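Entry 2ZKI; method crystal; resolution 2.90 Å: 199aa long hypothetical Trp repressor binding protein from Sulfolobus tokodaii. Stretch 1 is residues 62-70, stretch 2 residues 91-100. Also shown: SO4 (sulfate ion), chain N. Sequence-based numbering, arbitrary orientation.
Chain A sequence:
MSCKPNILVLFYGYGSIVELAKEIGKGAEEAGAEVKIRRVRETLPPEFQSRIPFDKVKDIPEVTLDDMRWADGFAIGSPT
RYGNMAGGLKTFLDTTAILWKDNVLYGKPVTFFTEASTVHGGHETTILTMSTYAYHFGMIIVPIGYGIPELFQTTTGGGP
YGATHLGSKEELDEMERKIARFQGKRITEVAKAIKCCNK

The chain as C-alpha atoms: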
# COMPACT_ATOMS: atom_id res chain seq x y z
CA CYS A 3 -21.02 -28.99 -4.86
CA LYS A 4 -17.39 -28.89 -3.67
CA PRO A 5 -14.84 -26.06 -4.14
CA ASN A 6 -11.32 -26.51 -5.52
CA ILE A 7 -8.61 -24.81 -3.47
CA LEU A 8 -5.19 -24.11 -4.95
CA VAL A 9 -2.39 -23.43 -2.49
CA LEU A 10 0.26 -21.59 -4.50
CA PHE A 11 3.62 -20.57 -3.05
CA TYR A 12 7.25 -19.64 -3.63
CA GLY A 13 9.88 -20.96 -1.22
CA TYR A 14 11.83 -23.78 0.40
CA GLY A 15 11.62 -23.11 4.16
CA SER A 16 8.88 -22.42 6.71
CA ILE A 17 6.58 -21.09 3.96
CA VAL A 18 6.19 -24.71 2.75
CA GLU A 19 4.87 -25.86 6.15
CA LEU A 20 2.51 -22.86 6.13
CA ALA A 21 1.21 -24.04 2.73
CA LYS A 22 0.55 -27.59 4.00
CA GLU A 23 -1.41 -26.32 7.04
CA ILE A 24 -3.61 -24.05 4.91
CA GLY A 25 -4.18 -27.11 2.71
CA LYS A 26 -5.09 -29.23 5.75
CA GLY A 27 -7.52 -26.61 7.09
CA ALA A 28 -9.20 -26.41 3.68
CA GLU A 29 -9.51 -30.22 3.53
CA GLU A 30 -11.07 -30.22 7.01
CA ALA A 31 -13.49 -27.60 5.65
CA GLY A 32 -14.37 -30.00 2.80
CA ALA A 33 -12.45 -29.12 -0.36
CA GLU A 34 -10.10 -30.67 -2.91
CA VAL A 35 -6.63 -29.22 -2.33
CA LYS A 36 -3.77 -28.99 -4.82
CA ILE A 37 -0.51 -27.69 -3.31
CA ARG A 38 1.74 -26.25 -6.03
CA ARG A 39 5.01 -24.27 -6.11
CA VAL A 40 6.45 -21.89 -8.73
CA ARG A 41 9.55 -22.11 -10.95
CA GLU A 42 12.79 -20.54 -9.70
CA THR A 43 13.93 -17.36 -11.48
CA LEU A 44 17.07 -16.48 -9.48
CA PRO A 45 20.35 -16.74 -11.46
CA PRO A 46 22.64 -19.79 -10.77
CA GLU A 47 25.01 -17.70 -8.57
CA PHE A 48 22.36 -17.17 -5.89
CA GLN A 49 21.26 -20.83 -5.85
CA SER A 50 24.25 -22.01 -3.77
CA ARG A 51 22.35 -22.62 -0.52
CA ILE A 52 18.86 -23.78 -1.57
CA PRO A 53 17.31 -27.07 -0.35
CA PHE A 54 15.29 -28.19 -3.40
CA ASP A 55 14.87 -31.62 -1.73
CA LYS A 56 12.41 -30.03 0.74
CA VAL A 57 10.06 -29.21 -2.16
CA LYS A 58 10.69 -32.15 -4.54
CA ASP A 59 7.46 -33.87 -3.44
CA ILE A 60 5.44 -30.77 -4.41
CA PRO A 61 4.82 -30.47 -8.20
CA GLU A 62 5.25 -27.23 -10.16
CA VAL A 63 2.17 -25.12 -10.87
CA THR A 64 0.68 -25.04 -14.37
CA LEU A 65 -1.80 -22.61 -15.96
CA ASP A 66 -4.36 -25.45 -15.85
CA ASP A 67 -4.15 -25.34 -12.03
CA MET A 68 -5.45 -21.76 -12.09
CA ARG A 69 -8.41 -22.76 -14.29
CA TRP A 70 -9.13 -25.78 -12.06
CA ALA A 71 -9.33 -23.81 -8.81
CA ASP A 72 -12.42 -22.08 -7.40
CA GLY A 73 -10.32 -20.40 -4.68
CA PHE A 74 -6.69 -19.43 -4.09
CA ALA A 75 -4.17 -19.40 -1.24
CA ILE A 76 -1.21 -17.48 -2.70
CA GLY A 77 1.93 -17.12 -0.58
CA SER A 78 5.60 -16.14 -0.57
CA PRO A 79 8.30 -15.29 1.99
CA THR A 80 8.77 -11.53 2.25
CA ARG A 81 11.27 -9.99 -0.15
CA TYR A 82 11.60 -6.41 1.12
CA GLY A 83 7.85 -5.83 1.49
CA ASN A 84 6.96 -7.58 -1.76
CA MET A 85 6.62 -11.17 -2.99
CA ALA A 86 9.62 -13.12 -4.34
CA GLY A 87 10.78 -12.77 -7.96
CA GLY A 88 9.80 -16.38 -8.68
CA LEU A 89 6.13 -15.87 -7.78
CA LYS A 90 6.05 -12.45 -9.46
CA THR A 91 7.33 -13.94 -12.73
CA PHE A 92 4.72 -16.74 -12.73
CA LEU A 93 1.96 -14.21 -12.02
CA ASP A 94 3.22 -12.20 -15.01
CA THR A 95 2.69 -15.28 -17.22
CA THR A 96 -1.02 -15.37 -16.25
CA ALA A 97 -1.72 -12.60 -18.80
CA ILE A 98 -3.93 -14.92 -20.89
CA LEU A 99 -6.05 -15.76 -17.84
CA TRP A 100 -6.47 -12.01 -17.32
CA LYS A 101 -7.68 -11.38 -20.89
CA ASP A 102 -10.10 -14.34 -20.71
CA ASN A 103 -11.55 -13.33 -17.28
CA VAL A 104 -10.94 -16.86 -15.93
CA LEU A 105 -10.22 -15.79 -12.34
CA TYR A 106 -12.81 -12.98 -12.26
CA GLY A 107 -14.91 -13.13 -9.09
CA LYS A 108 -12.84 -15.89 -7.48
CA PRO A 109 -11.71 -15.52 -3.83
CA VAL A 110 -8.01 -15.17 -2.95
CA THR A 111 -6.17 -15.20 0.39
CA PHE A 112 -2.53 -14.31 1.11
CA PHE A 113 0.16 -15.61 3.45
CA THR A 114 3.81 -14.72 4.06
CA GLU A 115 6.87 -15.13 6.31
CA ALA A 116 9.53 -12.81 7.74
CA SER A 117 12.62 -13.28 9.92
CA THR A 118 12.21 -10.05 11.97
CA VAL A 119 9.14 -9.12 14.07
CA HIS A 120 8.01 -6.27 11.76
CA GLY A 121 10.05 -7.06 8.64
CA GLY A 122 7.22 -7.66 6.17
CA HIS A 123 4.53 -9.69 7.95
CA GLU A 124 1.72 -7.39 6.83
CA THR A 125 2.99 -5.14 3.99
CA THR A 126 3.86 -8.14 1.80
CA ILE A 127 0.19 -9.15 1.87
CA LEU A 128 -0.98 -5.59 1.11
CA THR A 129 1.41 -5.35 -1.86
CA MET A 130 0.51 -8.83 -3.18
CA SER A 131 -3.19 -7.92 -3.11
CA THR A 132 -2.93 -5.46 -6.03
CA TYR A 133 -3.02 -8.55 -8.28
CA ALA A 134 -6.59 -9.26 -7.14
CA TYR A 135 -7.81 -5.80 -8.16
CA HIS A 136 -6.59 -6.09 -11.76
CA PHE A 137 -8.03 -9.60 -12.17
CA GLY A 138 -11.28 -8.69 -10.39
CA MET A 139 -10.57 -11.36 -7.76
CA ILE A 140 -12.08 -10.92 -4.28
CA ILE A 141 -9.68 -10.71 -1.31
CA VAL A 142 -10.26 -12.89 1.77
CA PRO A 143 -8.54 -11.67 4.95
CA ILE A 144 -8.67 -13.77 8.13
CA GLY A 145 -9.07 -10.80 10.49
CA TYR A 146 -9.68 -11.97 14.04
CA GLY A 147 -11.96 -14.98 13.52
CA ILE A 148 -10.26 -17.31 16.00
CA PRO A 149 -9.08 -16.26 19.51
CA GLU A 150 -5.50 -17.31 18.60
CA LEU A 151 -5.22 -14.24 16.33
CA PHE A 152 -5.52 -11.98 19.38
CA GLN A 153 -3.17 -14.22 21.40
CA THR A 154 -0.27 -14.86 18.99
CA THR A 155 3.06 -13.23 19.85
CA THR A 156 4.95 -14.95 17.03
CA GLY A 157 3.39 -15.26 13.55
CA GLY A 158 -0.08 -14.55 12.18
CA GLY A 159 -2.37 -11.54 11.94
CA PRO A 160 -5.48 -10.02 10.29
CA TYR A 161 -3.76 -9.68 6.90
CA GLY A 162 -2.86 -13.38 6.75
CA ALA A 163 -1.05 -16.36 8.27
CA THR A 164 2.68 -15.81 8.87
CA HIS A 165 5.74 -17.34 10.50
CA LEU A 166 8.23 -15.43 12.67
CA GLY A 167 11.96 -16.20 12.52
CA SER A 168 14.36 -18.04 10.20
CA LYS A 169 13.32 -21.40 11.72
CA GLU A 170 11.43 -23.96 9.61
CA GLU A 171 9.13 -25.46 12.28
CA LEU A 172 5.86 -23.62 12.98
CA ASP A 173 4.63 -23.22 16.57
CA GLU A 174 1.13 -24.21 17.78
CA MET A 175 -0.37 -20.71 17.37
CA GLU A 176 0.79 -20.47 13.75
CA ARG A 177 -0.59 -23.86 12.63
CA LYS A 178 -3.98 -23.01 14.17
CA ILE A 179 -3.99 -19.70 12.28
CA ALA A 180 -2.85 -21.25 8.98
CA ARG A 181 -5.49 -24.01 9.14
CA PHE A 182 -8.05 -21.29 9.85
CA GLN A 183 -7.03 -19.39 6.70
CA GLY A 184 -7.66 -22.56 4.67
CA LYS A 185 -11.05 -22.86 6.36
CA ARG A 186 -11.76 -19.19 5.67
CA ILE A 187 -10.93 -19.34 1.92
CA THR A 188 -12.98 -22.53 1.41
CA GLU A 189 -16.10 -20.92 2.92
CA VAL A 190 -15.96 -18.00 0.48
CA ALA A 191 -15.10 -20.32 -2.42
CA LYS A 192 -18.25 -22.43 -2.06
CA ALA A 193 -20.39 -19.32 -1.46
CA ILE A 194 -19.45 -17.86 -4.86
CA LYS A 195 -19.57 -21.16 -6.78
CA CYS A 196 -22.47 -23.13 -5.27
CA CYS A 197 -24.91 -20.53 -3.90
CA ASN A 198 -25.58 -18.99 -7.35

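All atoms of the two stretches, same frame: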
# COMPACT_ATOMS: atom_id res chain seq x y z
N GLU A 62 5.31 -28.61 -9.68
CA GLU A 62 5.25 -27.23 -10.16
C GLU A 62 3.85 -26.88 -10.65
O GLU A 62 3.14 -27.72 -11.18
CB GLU A 62 6.27 -26.99 -11.27
CG GLU A 62 7.70 -26.79 -10.79
CD GLU A 62 8.65 -26.32 -11.89
OE1 GLU A 62 9.72 -25.77 -11.55
OE2 GLU A 62 8.32 -26.49 -13.08
N VAL A 63 3.48 -25.62 -10.45
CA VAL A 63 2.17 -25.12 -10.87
C VAL A 63 2.11 -24.97 -12.39
O VAL A 63 3.09 -24.59 -13.03
CB VAL A 63 1.83 -23.78 -10.17
CG1 VAL A 63 2.80 -22.67 -10.57
CG2 VAL A 63 0.38 -23.36 -10.45
N THR A 64 0.95 -25.27 -12.95
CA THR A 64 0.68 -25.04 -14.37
C THR A 64 -0.48 -24.05 -14.50
O THR A 64 -1.17 -23.77 -13.51
CB THR A 64 0.34 -26.36 -15.11
OG1 THR A 64 -0.78 -26.99 -14.48
CG2 THR A 64 1.54 -27.32 -15.08
N LEU A 65 -0.69 -23.53 -15.70
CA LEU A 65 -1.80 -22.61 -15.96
C LEU A 65 -3.17 -23.32 -15.92
O LEU A 65 -4.20 -22.66 -15.79
CB LEU A 65 -1.61 -21.88 -17.30
CG LEU A 65 -0.49 -20.84 -17.38
CD1 LEU A 65 -0.19 -20.50 -18.83
CD2 LEU A 65 -0.81 -19.58 -16.58
N ASP A 66 -3.16 -24.65 -16.02
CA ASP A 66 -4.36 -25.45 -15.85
C ASP A 66 -4.83 -25.45 -14.39
O ASP A 66 -6.04 -25.49 -14.12
CB ASP A 66 -4.13 -26.89 -16.31
CG ASP A 66 -4.08 -27.02 -17.83
OD1 ASP A 66 -4.95 -26.44 -18.52
OD2 ASP A 66 -3.17 -27.72 -18.33
N ASP A 67 -3.87 -25.39 -13.47
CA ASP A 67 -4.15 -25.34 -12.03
C ASP A 67 -4.96 -24.11 -11.62
O ASP A 67 -5.76 -24.16 -10.69
CB ASP A 67 -2.85 -25.41 -11.23
CG ASP A 67 -2.16 -26.76 -11.32
OD1 ASP A 67 -0.92 -26.80 -11.26
OD2 ASP A 67 -2.86 -27.79 -11.46
N MET A 68 -4.73 -23.00 -12.33
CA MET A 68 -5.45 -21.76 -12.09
C MET A 68 -6.89 -21.84 -12.60
O MET A 68 -7.80 -21.27 -12.00
CB MET A 68 -4.72 -20.58 -12.74
CG MET A 68 -3.24 -20.45 -12.37
SD MET A 68 -2.94 -19.92 -10.67
CE MET A 68 -3.41 -18.19 -10.75
N ARG A 69 -7.08 -22.55 -13.72
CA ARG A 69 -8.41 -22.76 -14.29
C ARG A 69 -9.22 -23.73 -13.43
O ARG A 69 -10.43 -23.57 -13.26
CB ARG A 69 -8.31 -23.31 -15.71
CG ARG A 69 -7.67 -22.37 -16.72
CD ARG A 69 -7.55 -23.05 -18.08
NE ARG A 69 -7.01 -22.15 -19.09
CZ ARG A 69 -5.76 -22.16 -19.52
NH1 ARG A 69 -4.88 -23.03 -19.04
NH2 ARG A 69 -5.37 -21.29 -20.45
N TRP A 70 -8.54 -24.74 -12.90
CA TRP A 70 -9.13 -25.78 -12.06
C TRP A 70 -9.73 -25.22 -10.78
O TRP A 70 -10.86 -25.58 -10.41
CB TRP A 70 -8.05 -26.83 -11.73
CG TRP A 70 -8.44 -27.84 -10.69
CD1 TRP A 70 -9.17 -28.97 -10.89
CD2 TRP A 70 -8.09 -27.82 -9.30
NE1 TRP A 70 -9.32 -29.66 -9.70
CE2 TRP A 70 -8.66 -28.97 -8.71
CE3 TRP A 70 -7.36 -26.94 -8.49
CZ2 TRP A 70 -8.52 -29.28 -7.35
CZ3 TRP A 70 -7.22 -27.24 -7.14
CH2 TRP A 70 -7.80 -28.40 -6.58
N THR A 91 7.16 -13.55 -11.34
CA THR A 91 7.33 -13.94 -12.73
C THR A 91 6.20 -14.86 -13.21
O THR A 91 5.66 -14.67 -14.30
CB THR A 91 8.70 -14.59 -12.99
OG1 THR A 91 9.74 -13.73 -12.51
CG2 THR A 91 8.91 -14.83 -14.47
N PHE A 92 5.83 -15.85 -12.39
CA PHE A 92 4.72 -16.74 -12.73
C PHE A 92 3.40 -15.97 -12.87
O PHE A 92 2.59 -16.27 -13.75
CB PHE A 92 4.55 -17.87 -11.72
CG PHE A 92 3.23 -18.60 -11.86
CD1 PHE A 92 3.05 -19.55 -12.86
CD2 PHE A 92 2.16 -18.29 -11.02
CE1 PHE A 92 1.83 -20.21 -13.00
CE2 PHE A 92 0.94 -18.94 -11.17
CZ PHE A 92 0.78 -19.91 -12.16
N LEU A 93 3.18 -15.01 -11.98
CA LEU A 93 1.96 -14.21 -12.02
C LEU A 93 1.93 -13.31 -13.26
O LEU A 93 0.85 -12.94 -13.74
CB LEU A 93 1.79 -13.39 -10.74
CG LEU A 93 1.43 -14.17 -9.46
CD1 LEU A 93 1.22 -13.22 -8.29
CD2 LEU A 93 0.22 -15.06 -9.66
N ASP A 94 3.10 -12.97 -13.78
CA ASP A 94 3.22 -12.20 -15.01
C ASP A 94 2.83 -13.04 -16.23
O ASP A 94 2.34 -12.51 -17.23
CB ASP A 94 4.63 -11.62 -15.17
CG ASP A 94 4.87 -10.40 -14.27
OD1 ASP A 94 5.96 -9.80 -14.37
OD2 ASP A 94 3.98 -10.04 -13.47
N THR A 95 3.05 -14.36 -16.14
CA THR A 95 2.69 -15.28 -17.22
C THR A 95 1.19 -15.55 -17.32
O THR A 95 0.72 -16.10 -18.31
CB THR A 95 3.45 -16.64 -17.12
OG1 THR A 95 3.01 -17.37 -15.97
CG2 THR A 95 4.96 -16.42 -17.04
N THR A 96 0.43 -15.16 -16.29
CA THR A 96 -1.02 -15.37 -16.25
C THR A 96 -1.79 -14.30 -17.04
O THR A 96 -2.98 -14.08 -16.80
CB THR A 96 -1.57 -15.44 -14.80
OG1 THR A 96 -1.31 -14.21 -14.11
CG2 THR A 96 -0.94 -16.59 -14.02
N ALA A 97 -1.12 -13.66 -17.99
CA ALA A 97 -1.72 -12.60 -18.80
C ALA A 97 -2.88 -13.08 -19.67
O ALA A 97 -3.80 -12.31 -19.95
CB ALA A 97 -0.66 -11.92 -19.66
N ILE A 98 -2.84 -14.34 -20.10
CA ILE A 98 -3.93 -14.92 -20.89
C ILE A 98 -5.17 -15.18 -20.04
O ILE A 98 -6.30 -15.03 -20.51
CB ILE A 98 -3.52 -16.21 -21.65
CG1 ILE A 98 -2.86 -17.23 -20.70
CG2 ILE A 98 -2.63 -15.87 -22.84
CD1 ILE A 98 -2.81 -18.65 -21.25
N LEU A 99 -4.96 -15.55 -18.78
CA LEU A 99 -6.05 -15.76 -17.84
C LEU A 99 -6.74 -14.44 -17.50
O LEU A 99 -7.93 -14.40 -17.21
CB LEU A 99 -5.55 -16.45 -16.56
CG LEU A 99 -4.78 -17.77 -16.73
CD1 LEU A 99 -4.13 -18.17 -15.41
CD2 LEU A 99 -5.66 -18.90 -17.26
N TRP A 100 -5.96 -13.36 -17.56
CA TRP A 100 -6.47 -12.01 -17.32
C TRP A 100 -7.36 -11.54 -18.46
O TRP A 100 -8.42 -10.95 -18.23
CB TRP A 100 -5.31 -11.04 -17.10
CG TRP A 100 -5.74 -9.61 -16.87
CD1 TRP A 100 -6.28 -9.09 -15.73
CD2 TRP A 100 -5.67 -8.54 -17.81
NE1 TRP A 100 -6.55 -7.76 -15.90
CE2 TRP A 100 -6.19 -7.39 -17.17
CE3 TRP A 100 -5.23 -8.43 -19.14
CZ2 TRP A 100 -6.27 -6.15 -17.81
CZ3 TRP A 100 -5.31 -7.19 -19.77
CH2 TRP A 100 -5.83 -6.07 -19.10
S SO4 N . -2.61 -23.24 -21.56
O1 SO4 N . -3.23 -24.37 -20.87
O2 SO4 N . -1.20 -23.54 -21.81
O3 SO4 N . -3.30 -23.01 -22.83
O4 SO4 N . -2.71 -22.05 -20.73

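The two stretches are held together by apolar side-chain packing. No hydrogen bond or salt bridge joins them, and together they bury 451 Å² of surface. Polar bonds form within each stretch, with a sulfate ion, and elsewhere in the structure.

Aromatic contacts centre on F92. Its CA-to-CB bond points toward stretch 1, and its chi1 is t. V63 CG1 sits over one face of the ring, 3.8 Å from the centroid of the F92 ring, in a CH-pi contact. The closest atoms are V63 CG1 and F92 CE1 at 3.6 Å. A short branched side chain can lay a methyl flat against the ring here. M68 meets the same ring at its edge, with M68 SD 4.0 Å from F92 CZ. The flexible thioether, with all three chi angles m, brings the sulfur close to the ring plane.

Aliphatic packing continues along the contact. L65 starts sideways, but its end comes nearer to stretch 2 and touches several residues. L65 CD2 lies 3.8 Å from L99 CD1 and 3.9 Å from T96 CG2. L65 CD1 reaches I98 CD1 at 4.0 Å. The two methyls of the leucine thus face different neighbours. L99 points toward stretch 1, and its CD1 also packs against M68 CB at 3.6 Å. L65, F92 and L99 are the residues most covered by the opposing stretch.

R69 extends the contact with its long side chain. Its CA-to-CB bond points sideways, but its end comes nearer. L99 CD2 lies over one face of the guanidinium, 4.0 Å from R69 CZ. The flat face accepts an apolar methyl while the edge stays free for polar partners. R69 NH1 and R69 NH2 donate hydrogen bonds to sulfate O4 at 2.9 and 2.8 Å. R69 NH1 also forms a salt bridge with D66 OD1 at 3.5 Å. The sulfate, probably from the crystallisation liquor, also lies close to stretch 2, with its O4 3.4 Å from I98 CD1.

Hydrogen bonds within each stretch support its local fold. T64 N donates to D67 OD1 at 2.9 Å, which ties the loop to the first turn of the helix. In stretch 2, T95 OG1 bonds to F92 O and T96 OG1 to L93 O, both at 2.5 Å. Each hydroxyl bonds to the carbonyl three residues earlier in the chain; T96 OG1 is also bonded elsewhere in the structure. With the hydroxyl so bonded, the methyl of T96 faces M68 and L65: T96 CG2 is 4.4 Å from M68 CE.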